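Hypothetical protein (Uncultured marine organism, PDB 2OD5) is of unknown function but probably binds nucleic acid through a helix-turn-helix type domain. Local coordinates at residues K59-V64 against C80-R85. Sequence-based numbering, arbitrary orientation.
Sequences KDIVKV and CEWATR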
ATOM      1  N   LYS A  59       4.580   6.707   7.059  1.00 28.30           N
ATOM      2  CA  LYS A  59       4.625   8.017   6.413  1.00 28.13           C
ATOM      3  C   LYS A  59       5.455   8.092   5.126  1.00 28.28           C
ATOM      4  O   LYS A  59       5.426   9.096   4.416  1.00 29.89           O
ATOM      5  CB  LYS A  59       5.054   9.081   7.443  1.00 30.23           C
ATOM      6  CG  LYS A  59       4.142   9.121   8.729  1.00 36.34           C
ATOM      7  CD  LYS A  59       2.602   9.200   8.428  1.00 41.32           C
ATOM      8  CE  LYS A  59       1.684   8.635   9.568  1.00 48.18           C
ATOM      9  NZ  LYS A  59       0.197   8.407   9.164  1.00 41.26           N
ATOM     10  N   ASP A  60       6.229   7.055   4.847  1.00 25.84           N
ATOM     11  CA  ASP A  60       7.013   6.976   3.611  1.00 29.45           C
ATOM     12  C   ASP A  60       6.188   6.490   2.448  1.00 28.62           C
ATOM     13  O   ASP A  60       6.648   6.523   1.317  1.00 28.35           O
ATOM     14  CB  ASP A  60       8.199   6.014   3.764  1.00 30.59           C
ATOM     15  CG  ASP A  60       9.101   6.353   4.917  1.00 31.71           C
ATOM     16  OD1 ASP A  60       9.107   7.509   5.452  1.00 31.16           O
ATOM     17  OD2 ASP A  60       9.864   5.435   5.298  1.00 34.98           O
ATOM     18  N   ILE A  61       4.975   6.033   2.724  1.00 30.71           N
ATOM     19  CA  ILE A  61       4.124   5.445   1.695  1.00 32.89           C
ATOM     20  C   ILE A  61       2.843   6.235   1.702  1.00 35.48           C
ATOM     21  O   ILE A  61       2.097   6.169   2.693  1.00 37.34           O
ATOM     22  CB  ILE A  61       3.836   3.970   1.960  1.00 31.23           C
ATOM     23  CG1 ILE A  61       5.090   3.117   1.947  1.00 35.82           C
ATOM     24  CG2 ILE A  61       2.878   3.361   0.841  1.00 31.76           C
ATOM     25  CD1 ILE A  61       4.913   1.775   2.667  1.00 38.02           C
ATOM     26  N   VAL A  62       2.605   6.973   0.605  1.00 31.35           N
ATOM     27  CA  VAL A  62       1.518   7.953   0.516  1.00 32.90           C
ATOM     28  C   VAL A  62       0.377   7.522  -0.424  1.00 30.67           C
ATOM     29  O   VAL A  62       0.610   6.888  -1.434  1.00 28.74           O
ATOM     30  CB  VAL A  62       2.006   9.307   0.066  1.00 34.75           C
ATOM     31  CG1 VAL A  62       3.065   9.857   1.055  1.00 37.42           C
ATOM     32  CG2 VAL A  62       2.579   9.264  -1.318  1.00 31.96           C
ATOM     33  N   LYS A  63      -0.858   7.867  -0.074  1.00 30.30           N
ATOM     34  CA  LYS A  63      -2.003   7.482  -0.912  1.00 30.74           C
ATOM     35  C   LYS A  63      -2.152   8.488  -2.044  1.00 30.36           C
ATOM     36  O   LYS A  63      -2.283   9.697  -1.788  1.00 33.61           O
ATOM     37  CB  LYS A  63      -3.274   7.494  -0.074  1.00 31.04           C
ATOM     38  CG  LYS A  63      -4.436   6.782  -0.733  1.00 31.91           C
ATOM     39  CD  LYS A  63      -5.737   7.108  -0.038  1.00 38.49           C
ATOM     40  CE  LYS A  63      -6.145   6.118   1.001  1.00 50.79           C
ATOM     41  NZ  LYS A  63      -6.790   4.900   0.507  1.00 48.06           N
ATOM     42  N   VAL A  64      -2.097   8.017  -3.286  1.00 28.89           N
ATOM     43  CA  VAL A  64      -2.109   8.894  -4.442  1.00 27.50           C
ATOM     44  C   VAL A  64      -3.393   8.817  -5.268  1.00 27.45           C
ATOM     45  O   VAL A  64      -3.585   9.605  -6.176  1.00 28.23           O
ATOM     46  CB  VAL A  64      -0.906   8.639  -5.370  1.00 30.73           C
ATOM     47  CG1 VAL A  64       0.411   8.986  -4.621  1.00 30.15           C
ATOM     48  CG2 VAL A  64      -0.874   7.237  -5.865  1.00 30.90           C
ATOM     49  N   CYS A  80      -7.366   1.472  -3.464  1.00 31.02           N
ATOM     50  CA  CYS A  80      -6.504   2.642  -3.224  1.00 29.71           C
ATOM     51  C   CYS A  80      -5.177   2.426  -3.922  1.00 31.59           C
ATOM     52  O   CYS A  80      -4.723   1.281  -4.090  1.00 30.35           O
ATOM     53  CB  CYS A  80      -6.297   2.864  -1.737  1.00 36.09           C
ATOM     54  SG  CYS A  80      -7.864   3.248  -0.870  1.00 39.41           S
ATOM     55  N   GLU A  81      -4.571   3.531  -4.342  1.00 27.55           N
ATOM     56  CA  GLU A  81      -3.309   3.526  -5.045  1.00 30.02           C
ATOM     57  C   GLU A  81      -2.286   4.189  -4.141  1.00 30.11           C
ATOM     58  O   GLU A  81      -2.562   5.252  -3.553  1.00 28.30           O
ATOM     59  CB  GLU A  81      -3.422   4.345  -6.338  1.00 30.57           C
ATOM     60  CG  GLU A  81      -4.395   3.751  -7.349  1.00 36.31           C
ATOM     61  CD  GLU A  81      -5.016   4.765  -8.279  1.00 36.02           C
ATOM     62  OE1 GLU A  81      -4.575   5.926  -8.339  1.00 40.63           O
ATOM     63  OE2 GLU A  81      -5.980   4.397  -8.936  1.00 40.66           O
ATOM     64  N   TRP A  82      -1.106   3.581  -4.062  1.00 28.58           N
ATOM     65  CA  TRP A  82      -0.060   4.029  -3.158  1.00 26.52           C
ATOM     66  C   TRP A  82       1.272   4.182  -3.869  1.00 27.60           C
ATOM     67  O   TRP A  82       1.579   3.430  -4.789  1.00 28.58           O
ATOM     68  CB  TRP A  82       0.093   2.992  -2.058  1.00 27.12           C
ATOM     69  CG  TRP A  82      -1.105   2.690  -1.312  1.00 28.25           C
ATOM     70  CD1 TRP A  82      -2.039   1.735  -1.630  1.00 33.71           C
ATOM     71  CD2 TRP A  82      -1.582   3.339  -0.142  1.00 26.39           C
ATOM     72  NE1 TRP A  82      -3.038   1.725  -0.698  1.00 33.76           N
ATOM     73  CE2 TRP A  82      -2.791   2.698   0.220  1.00 30.60           C
ATOM     74  CE3 TRP A  82      -1.091   4.361   0.670  1.00 33.77           C
ATOM     75  CZ2 TRP A  82      -3.501   3.048   1.339  1.00 36.40           C
ATOM     76  CZ3 TRP A  82      -1.821   4.700   1.799  1.00 35.49           C
ATOM     77  CH2 TRP A  82      -3.023   4.056   2.090  1.00 30.74           C
ATOM     78  N   ALA A  83       2.094   5.114  -3.389  1.00 27.97           N
ATOM     79  CA  ALA A  83       3.415   5.394  -3.941  1.00 27.53           C
ATOM     80  C   ALA A  83       4.354   5.697  -2.796  1.00 27.72           C
ATOM     81  O   ALA A  83       3.917   6.077  -1.711  1.00 28.70           O
ATOM     82  CB  ALA A  83       3.332   6.620  -4.868  1.00 29.59           C
ATOM     83  N   THR A  84       5.650   5.592  -3.022  1.00 27.47           N
ATOM     84  CA  THR A  84       6.564   6.102  -2.011  1.00 27.37           C
ATOM     85  C   THR A  84       6.548   7.614  -2.061  1.00 26.66           C
ATOM     86  O   THR A  84       6.362   8.215  -3.118  1.00 27.03           O
ATOM     87  CB  THR A  84       7.995   5.570  -2.183  1.00 28.75           C
ATOM     88  OG1 THR A  84       8.593   6.161  -3.341  1.00 28.45           O
ATOM     89  CG2 THR A  84       8.043   4.012  -2.242  1.00 28.85           C
ATOM     90  N   ARG A  85       6.827   8.248  -0.933  1.00 26.76           N
ATOM     91  CA  ARG A  85       6.917   9.717  -0.901  1.00 26.34           C
ATOM     92  C   ARG A  85       7.989  10.237  -1.847  1.00 27.40           C
ATOM     93  O   ARG A  85       7.843  11.305  -2.483  1.00 27.39           O
ATOM     94  CB  ARG A  85       7.157  10.192   0.527  1.00 25.13           C
ATOM     95  CG  ARG A  85       7.044  11.659   0.726  1.00 27.75           C
ATOM     96  CD  ARG A  85       7.239  12.046   2.153  1.00 28.67           C
ATOM     97  NE  ARG A  85       6.202  11.526   3.037  1.00 29.54           N
ATOM     98  CZ  ARG A  85       5.043  12.137   3.281  1.00 33.63           C
ATOM     99  NH1 ARG A  85       4.754  13.311   2.717  1.00 33.40           N
ATOM    100  NH2 ARG A  85       4.173  11.584   4.099  1.00 32.06           N
TER
HETATM  101  O   HOH W   1      -3.385   8.334  -8.818  1.00 55.77           O
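An antiparallel strand pairing, centred on the hydrogen-bonded pair Val-62 and Ala-83, joins the two strands of a beta hairpin at the end remote from its turn; the hairpin follows helix 48-57, an order consistent with the wing of a winged helix-turn-helix domain. Val-62 N reaches Ala-83 O at 2.8 Å, Ala-83 N answers to Val-62 O, and Val-64 N continues the pattern to Glu-81 O.

The two faces differ. On one, Lys-63 sets CB and CG over one face of the Trp-82 ring, CB 4.1 Å from the centroid of the six-membered ring in a CH-pi contact, while Ile-61 CG2 meets Trp-82 CB and Leu-55 of helix 48-57 packs on both Ile-61 and Trp-82. On the other, Val-64 CG1 touches Ala-83 CB at 3.8 Å, and helix 85-91 lies against them through Val-88.

Where the strand ends, a bend at chi3 (-65°) brings NE of Arg-85 to Lys-59 O at 2.9 Å, and NH2 joins it side-on at 2.8 Å; Val-62 CG1 sits over one guanidinium face. The backbone N of Arg-85 also donates to Asp-60 O. Two nitrogens on one carbonyl oxygen, which lies near the guanidinium plane, should restrict the guanidinium's rotation and tie the start of helix 85-91 to the loop entering the hairpin.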